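Local coordinates for protein 7,8-dihydro-6-hydroxymethylpterin pyrophosphokinase-dihydropteroate synthase (Plasmodium falciparum, PDB 6JWS) that probably catalyses two consecutive steps of folate biosynthesis, pyrophosphorylating 6-hydroxymethyl-7,8-dihydropterin with ATP and then joining the product to 4-aminobenzoate to give 7,8-dihydropteroate, at residues N16-L22 / N165-K171; E227-I231 / I306-V310; L547-I551 / Q586-L590. The protein carries 1 engineered substitution. All coordinates share one frame; numbering follows the deposited sequence.

Contact 1: N16-L22 / N165-K171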
# COMPACT_ATOMS: atom_id res chain seq x y z
N ASN B 16 41.84 -19.35 -20.45
CA ASN B 16 40.66 -19.19 -21.29
C ASN B 16 39.45 -18.74 -20.46
O ASN B 16 39.40 -18.98 -19.25
CB ASN B 16 40.34 -20.47 -22.07
CG ASN B 16 41.43 -20.87 -23.06
OD1 ASN B 16 41.83 -20.07 -23.90
ND2 ASN B 16 41.91 -22.10 -22.96
N ILE B 17 38.46 -18.12 -21.14
CA ILE B 17 37.18 -17.73 -20.56
C ILE B 17 36.05 -18.61 -21.09
O ILE B 17 35.69 -18.53 -22.26
CB ILE B 17 36.88 -16.23 -20.82
CG1 ILE B 17 38.05 -15.32 -20.45
CG2 ILE B 17 35.61 -15.84 -20.08
CD1 ILE B 17 38.34 -15.28 -18.97
N ALA B 18 35.42 -19.37 -20.19
CA ALA B 18 34.22 -20.14 -20.50
C ALA B 18 33.03 -19.62 -19.69
O ALA B 18 33.19 -19.20 -18.55
CB ALA B 18 34.44 -21.59 -20.16
N VAL B 19 31.83 -19.74 -20.29
CA VAL B 19 30.57 -19.42 -19.64
C VAL B 19 29.75 -20.71 -19.58
O VAL B 19 29.59 -21.37 -20.60
CB VAL B 19 29.84 -18.29 -20.39
CG1 VAL B 19 28.59 -17.81 -19.67
CG2 VAL B 19 30.77 -17.12 -20.67
N LEU B 20 29.29 -21.07 -18.38
CA LEU B 20 28.57 -22.31 -18.15
C LEU B 20 27.14 -22.06 -17.69
O LEU B 20 26.84 -21.03 -17.08
CB LEU B 20 29.30 -23.16 -17.10
CG LEU B 20 30.78 -23.45 -17.33
CD1 LEU B 20 31.28 -24.39 -16.24
CD2 LEU B 20 31.02 -24.06 -18.71
N ASN B 21 26.27 -23.04 -17.99
CA ASN B 21 24.95 -23.18 -17.42
C ASN B 21 24.91 -24.41 -16.51
O ASN B 21 25.39 -25.48 -16.88
CB ASN B 21 23.86 -23.24 -18.50
CG ASN B 21 22.48 -23.05 -17.90
OD1 ASN B 21 22.06 -21.93 -17.64
ND2 ASN B 21 21.77 -24.13 -17.64
N LEU B 22 24.34 -24.25 -15.31
CA LEU B 22 24.16 -25.31 -14.33
C LEU B 22 22.67 -25.42 -14.05
O LEU B 22 22.06 -24.45 -13.61
CB LEU B 22 24.89 -24.93 -13.03
CG LEU B 22 26.41 -25.08 -12.95
CD1 LEU B 22 27.13 -24.46 -14.13
CD2 LEU B 22 26.93 -24.48 -11.65
N ASN B 165 18.29 -22.95 -12.32
CA ASN B 165 19.28 -22.58 -13.30
C ASN B 165 20.20 -21.51 -12.74
O ASN B 165 19.74 -20.60 -12.06
CB ASN B 165 18.59 -21.95 -14.51
CG ASN B 165 19.04 -22.55 -15.82
OD1 ASN B 165 18.79 -23.73 -16.08
ND2 ASN B 165 19.70 -21.74 -16.64
N LEU B 166 21.45 -21.55 -13.16
CA LEU B 166 22.43 -20.56 -12.78
C LEU B 166 23.54 -20.58 -13.83
O LEU B 166 23.95 -21.67 -14.23
CB LEU B 166 22.95 -20.96 -11.39
CG LEU B 166 24.28 -20.36 -10.95
CD1 LEU B 166 24.07 -18.90 -10.64
CD2 LEU B 166 24.78 -21.07 -9.72
N THR B 167 24.00 -19.41 -14.26
CA THR B 167 25.20 -19.32 -15.08
C THR B 167 26.41 -18.91 -14.23
O THR B 167 26.26 -18.38 -13.13
CB THR B 167 24.99 -18.46 -16.33
OG1 THR B 167 24.62 -17.12 -15.98
CG2 THR B 167 24.03 -19.09 -17.34
N VAL B 168 27.62 -19.21 -14.76
CA VAL B 168 28.90 -18.87 -14.16
C VAL B 168 29.88 -18.54 -15.28
O VAL B 168 29.83 -19.14 -16.34
CB VAL B 168 29.47 -19.96 -13.22
CG1 VAL B 168 28.42 -20.59 -12.33
CG2 VAL B 168 30.26 -21.02 -13.97
N VAL B 169 30.75 -17.55 -15.03
CA VAL B 169 31.92 -17.34 -15.87
C VAL B 169 33.14 -17.92 -15.15
O VAL B 169 33.34 -17.67 -13.95
CB VAL B 169 32.11 -15.85 -16.22
CG1 VAL B 169 33.37 -15.63 -17.04
CG2 VAL B 169 30.90 -15.23 -16.90
N VAL B 170 33.93 -18.71 -15.89
CA VAL B 170 35.12 -19.39 -15.39
C VAL B 170 36.34 -18.90 -16.18
O VAL B 170 36.33 -18.85 -17.41
CB VAL B 170 34.97 -20.92 -15.47
CG1 VAL B 170 36.14 -21.65 -14.84
CG2 VAL B 170 33.69 -21.38 -14.79
N LYS B 171 37.38 -18.49 -15.44
CA LYS B 171 38.71 -18.35 -16.02
C LYS B 171 39.38 -19.71 -15.88
O LYS B 171 39.59 -20.18 -14.76
CB LYS B 171 39.45 -17.19 -15.36
CG LYS B 171 40.89 -16.92 -15.80
CD LYS B 171 41.67 -16.12 -14.73
CE LYS B 171 41.74 -14.62 -14.91
NZ LYS B 171 41.98 -13.90 -13.63
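L20 and V168 face each other as an antiparallel hydrogen-bonded pair, and two bonds between their backbones define the middle of the ladder: L20 N to V168 O is 2.9 Å, while V168 N to L20 O is longer at 3.1 Å. The same pairing recurs at A18 with V170 and at L22 with L166, giving six backbone bonds; V170 N to A18 O measures 2.8 Å.

The side chain of L20 can be followed outward. Its CB lies 3.9 Å from V168 CG2, the methyl wedged between backbone N and carbonyl carbon of its own residue. CG stays near that methyl. With CG anti to the carbonyl carbon (chi1 -53°), the branch runs along the sheet surface, and CD1 reaches V170 CG2 at 4.1 Å. The side chain of L20 also lies near that of I211, an ATP-binding residue of strand 208-214. L22, V168 and V170 share this face and pack against helix 30-44.

On the face of I17, V19 and V169, contact is again aliphatic, I17 CG2 meeting V169 CG1 at 3.8 Å, and M336 of helix 327-336 covers V19 and V169. Farther along, the amides of N21 and N165 have planes 42° apart; N21 ND2 gives N165 OD1 a weak bond of 3.4 Å. N21 also touches the D208/D210 pair that holds the magnesium ion.

Strand 208-214 flanks one partner and strand 46-57 the other, so 16-22 and 165-171 form the central pair of the four-strand core, order 4-1-3-2, of a longer antiparallel sheet that strands 372-377 and 382-384 extend beyond 46-57; this is the ferredoxin-like arrangement of the HPPK fold.

Contact 2: E227-I231 / I306-V310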
# COMPACT_ATOMS: atom_id res chain seq x y z
N GLU B 227 37.43 -42.64 -27.61
CA GLU B 227 37.75 -43.90 -26.96
C GLU B 227 38.10 -43.63 -25.50
O GLU B 227 38.59 -42.55 -25.17
CB GLU B 227 38.87 -44.63 -27.70
CG GLU B 227 38.38 -45.71 -28.65
CD GLU B 227 37.72 -45.23 -29.93
OE1 GLU B 227 38.43 -44.63 -30.77
OE2 GLU B 227 36.50 -45.45 -30.10
N LYS B 228 37.83 -44.62 -24.64
CA LYS B 228 38.12 -44.56 -23.21
C LYS B 228 39.56 -44.11 -22.99
O LYS B 228 39.85 -43.42 -22.02
CB LYS B 228 37.85 -45.92 -22.55
CG LYS B 228 36.53 -46.58 -22.90
CD LYS B 228 36.52 -48.09 -22.70
CE LYS B 228 37.28 -48.84 -23.77
NZ LYS B 228 37.59 -50.23 -23.37
N ASN B 229 40.46 -44.53 -23.89
CA ASN B 229 41.86 -44.12 -23.88
C ASN B 229 41.93 -42.59 -23.82
O ASN B 229 42.58 -42.04 -22.92
CB ASN B 229 42.63 -44.72 -25.07
CG ASN B 229 44.00 -44.12 -25.29
OD1 ASN B 229 44.24 -43.44 -26.29
ND2 ASN B 229 44.92 -44.36 -24.37
N MET B 230 41.24 -41.93 -24.76
CA MET B 230 41.33 -40.49 -24.97
C MET B 230 40.78 -39.73 -23.76
O MET B 230 41.39 -38.77 -23.30
CB MET B 230 40.57 -40.09 -26.24
CG MET B 230 40.84 -38.66 -26.67
SD MET B 230 42.56 -38.17 -26.40
CE MET B 230 42.63 -36.64 -27.33
N ILE B 231 39.63 -40.18 -23.24
CA ILE B 231 39.00 -39.57 -22.08
C ILE B 231 39.98 -39.56 -20.92
O ILE B 231 40.20 -38.51 -20.31
CB ILE B 231 37.65 -40.26 -21.76
CG1 ILE B 231 36.58 -39.89 -22.78
CG2 ILE B 231 37.20 -39.95 -20.34
CD1 ILE B 231 35.28 -40.66 -22.66
N ILE B 306 34.39 -43.60 -16.40
CA ILE B 306 34.83 -43.30 -17.76
C ILE B 306 33.94 -44.02 -18.77
O ILE B 306 33.78 -43.57 -19.91
CB ILE B 306 36.34 -43.61 -17.94
CG1 ILE B 306 37.23 -42.58 -17.25
CG2 ILE B 306 36.72 -43.77 -19.40
CD1 ILE B 306 37.63 -42.94 -15.84
N ASN B 307 33.34 -45.14 -18.34
CA ASN B 307 32.55 -46.00 -19.20
C ASN B 307 31.29 -45.27 -19.69
O ASN B 307 31.06 -45.17 -20.89
CB ASN B 307 32.25 -47.34 -18.53
CG ASN B 307 33.51 -48.05 -18.05
OD1 ASN B 307 33.69 -48.27 -16.86
ND2 ASN B 307 34.38 -48.39 -18.98
N ASN B 308 30.50 -44.76 -18.73
CA ASN B 308 29.25 -44.08 -19.00
C ASN B 308 29.48 -42.88 -19.91
O ASN B 308 28.59 -42.48 -20.66
CB ASN B 308 28.57 -43.62 -17.71
CG ASN B 308 28.49 -44.71 -16.67
OD1 ASN B 308 29.30 -44.75 -15.74
ND2 ASN B 308 27.54 -45.62 -16.81
N MET B 309 30.70 -42.33 -19.84
CA MET B 309 31.07 -41.06 -20.46
C MET B 309 31.23 -41.19 -21.97
O MET B 309 31.00 -40.22 -22.69
CB MET B 309 32.36 -40.50 -19.85
CG MET B 309 32.19 -39.87 -18.46
SD MET B 309 33.70 -39.17 -17.72
CE MET B 309 34.23 -38.06 -19.03
N VAL B 310 31.60 -42.39 -22.44
CA VAL B 310 32.02 -42.60 -23.83
C VAL B 310 30.97 -42.09 -24.82
O VAL B 310 31.30 -41.38 -25.77
CB VAL B 310 32.46 -44.05 -24.12
CG1 VAL B 310 33.75 -44.41 -23.43
CG2 VAL B 310 31.37 -45.08 -23.82
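I231 is the main bump of this contact, and the hollow that receives it is walled by I306, M309 and V310. Its two outer methyls fork into different parts of that hollow. CD1, at the end of the longer branch, comes 4.0 Å from V310 CA and thus rests against main chain as well as side chain, with V310 CG1 close by at 4.1 Å. The other branch, CG2, placed anti to the backbone N because chi1 is -73°, meets M309 CE at 3.8 Å and I306 CG2 at 4.0 Å. The methionine can offer its methyl there because its chain is bent at the last torsion (chi3 54°), which turns CE back toward the isoleucine.

A second, smaller fit runs the other way. I306 CG2 projects from 306-310 into the notch between K228 and I231, three residues apart on the first turn of helix 228-236, and touches K228 CB at 4.0 Å as well as the isoleucine. V310 CG1 lies beside the lysine's aliphatic stem, 3.6 Å from K228 CG. Beyond CG the lysine bends (chi3 -75°) and its amine leads away from 306-310, consistent with its exposed position at the margin.

The buried side is closed by helix 177-190: V182 touches both I231 and M309, and M309 also lies against K185, an ATP-binding residue. The contact therefore joins the first turn of helix 228-236 and the weakly bonded helical end at 306-309 to a helix that contributes to the nucleotide pocket.

With no hydrogen bond between the segments and the nearest side-chain approach that of K228 CG to V310 CG1, the chemistry implies that van der Waals fit and burial of I231, rather than directional bonding, set how the two segments lie together.

Contact 3: L547-I551 / Q586-L590. With ACT (acetate ion), chain N.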
# COMPACT_ATOMS: atom_id res chain seq x y z
N LEU B 547 21.87 11.38 -4.04
CA LEU B 547 21.77 10.49 -2.89
C LEU B 547 21.35 9.08 -3.31
O LEU B 547 22.00 8.10 -2.98
CB LEU B 547 20.79 11.12 -1.88
CG LEU B 547 20.26 10.17 -0.80
CD1 LEU B 547 21.27 10.03 0.35
CD2 LEU B 547 18.93 10.67 -0.27
N VAL B 548 20.26 8.98 -4.07
CA VAL B 548 19.66 7.69 -4.31
C VAL B 548 20.58 6.80 -5.14
O VAL B 548 20.76 5.62 -4.83
CB VAL B 548 18.23 7.84 -4.88
CG1 VAL B 548 17.75 6.55 -5.51
CG2 VAL B 548 17.28 8.28 -3.75
N TYR B 549 21.14 7.39 -6.20
CA TYR B 549 21.93 6.65 -7.18
C TYR B 549 23.38 6.45 -6.73
O TYR B 549 23.99 5.43 -7.09
CB TYR B 549 21.72 7.23 -8.58
CG TYR B 549 20.31 6.96 -9.05
CD1 TYR B 549 19.96 5.72 -9.57
CD2 TYR B 549 19.31 7.91 -8.90
CE1 TYR B 549 18.66 5.45 -9.96
CE2 TYR B 549 18.00 7.65 -9.28
CZ TYR B 549 17.68 6.42 -9.81
OH TYR B 549 16.40 6.16 -10.21
N ASP B 550 23.92 7.39 -5.94
CA ASP B 550 25.26 7.22 -5.40
C ASP B 550 25.34 5.95 -4.54
O ASP B 550 26.26 5.15 -4.71
CB ASP B 550 25.73 8.46 -4.62
CG ASP B 550 25.91 9.71 -5.49
OD1 ASP B 550 25.96 9.56 -6.75
OD2 ASP B 550 25.96 10.83 -4.92
N ILE B 551 24.34 5.75 -3.66
CA ILE B 551 24.29 4.61 -2.75
C ILE B 551 24.06 3.32 -3.53
O ILE B 551 24.81 2.36 -3.37
CB ILE B 551 23.27 4.89 -1.62
CG1 ILE B 551 23.83 5.91 -0.62
CG2 ILE B 551 22.83 3.61 -0.94
CD1 ILE B 551 22.76 6.65 0.15
N GLN B 586 16.94 12.54 4.33
CA GLN B 586 17.64 11.69 3.37
C GLN B 586 17.26 10.24 3.62
O GLN B 586 17.06 9.49 2.67
CB GLN B 586 19.16 11.89 3.39
CG GLN B 586 19.58 13.27 2.90
CD GLN B 586 21.05 13.55 3.08
OE1 GLN B 586 21.61 13.31 4.16
NE2 GLN B 586 21.69 14.12 2.06
N SER B 587 17.17 9.86 4.90
CA SER B 587 16.68 8.54 5.27
C SER B 587 15.30 8.33 4.66
O SER B 587 15.06 7.31 4.01
CB SER B 587 16.67 8.36 6.78
OG SER B 587 17.98 8.19 7.27
N ILE B 588 14.42 9.33 4.77
CA ILE B 588 13.08 9.24 4.21
C ILE B 588 13.15 9.11 2.69
O ILE B 588 12.44 8.31 2.08
CB ILE B 588 12.20 10.43 4.66
CG1 ILE B 588 11.79 10.27 6.13
CG2 ILE B 588 10.97 10.54 3.79
CD1 ILE B 588 11.70 11.58 6.92
N LYS B 589 14.04 9.90 2.09
CA LYS B 589 14.13 9.91 0.65
C LYS B 589 14.58 8.55 0.13
O LYS B 589 14.07 8.09 -0.88
CB LYS B 589 15.08 11.00 0.12
CG LYS B 589 15.08 11.12 -1.41
CD LYS B 589 15.30 12.54 -1.85
CE LYS B 589 15.79 12.65 -3.28
NZ LYS B 589 14.72 12.27 -4.24
N LEU B 590 15.52 7.91 0.84
CA LEU B 590 15.95 6.59 0.43
C LEU B 590 14.76 5.62 0.45
O LEU B 590 14.64 4.80 -0.45
CB LEU B 590 17.08 6.10 1.35
CG LEU B 590 18.43 6.78 1.11
CD1 LEU B 590 19.39 6.52 2.25
CD2 LEU B 590 19.05 6.35 -0.23
C ACT N . 19.71 15.26 -0.45
O ACT N . 20.78 14.78 -0.85
OXT ACT N . 18.59 14.89 -0.86
CH3 ACT N . 19.76 16.38 0.62
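L547 and L590 meet at about a right angle in the dense part of this contact, L547 CG standing 4.0 Å from L590 CD2. The same leucine methyl is approached from the next turn of 547-551, where I551 CD1 comes to 3.7 Å, so L590 CD2 fits between two side chains four residues apart. V548, between them in sequence, borders the group more distantly. L547 reaches across because CG is anti to its backbone N (chi1 164°), which carries CD2 over the opposing helical turn: it touches the backbone atom Q586 O at 3.7 Å and K589 CB at 3.9 Å. One methyl thus sits among Q586, K589 and L590, which lie on one side of the opposing helix.

The segment axes pass 10.5 Å apart at 71°, a steep crossing that confines close packing to a small patch. In the chain, helix 547-564 comes just before strand 572-575 and helix 584-592 just after it. Both belong to the helical layer outside the parallel strands of the dihydropteroate synthase TIM barrel, and the side chain of L590 is about 10 Å from the bound pteroic acid, so it does not touch it.

Toward solvent the fit relaxes. K589, an exposed residue, lies along the margin with its aliphatic part, K589 CG standing 4.3 Å from V548 CG2. Q586 extends beyond CG toward an acetate ion, probably from the crystallisation liquor; its NE2 donates to the acetate O over 3.1 Å with 162° at the hydrogen. The amide's rotation is fixed by protein partners too, OE1 accepting from K583 N and NE2 donating to T542 O. L547 CB borders this acetate from the other helix, 3.8 Å from its atom O.

Overall arrangement
Contact 1 is the core contact: nearly all its residues are buried and a ladder of backbone bonds joins two central strands. Contacts 2 and 3 are partly buried and join helical turns by aliphatic fit, with no hydrogen bond between their segments; each has a lysine at its margin. Contacts 1 and 2 both belong to the kinase part, on the same side of the chain's centre, their centres 24 Å apart, and both lie near residues that bind ATP. Contact 3 belongs to the synthase barrel, its centre 58 Å from that of contact 2 and on the opposite side. No two contacts touch or share a helix or strand.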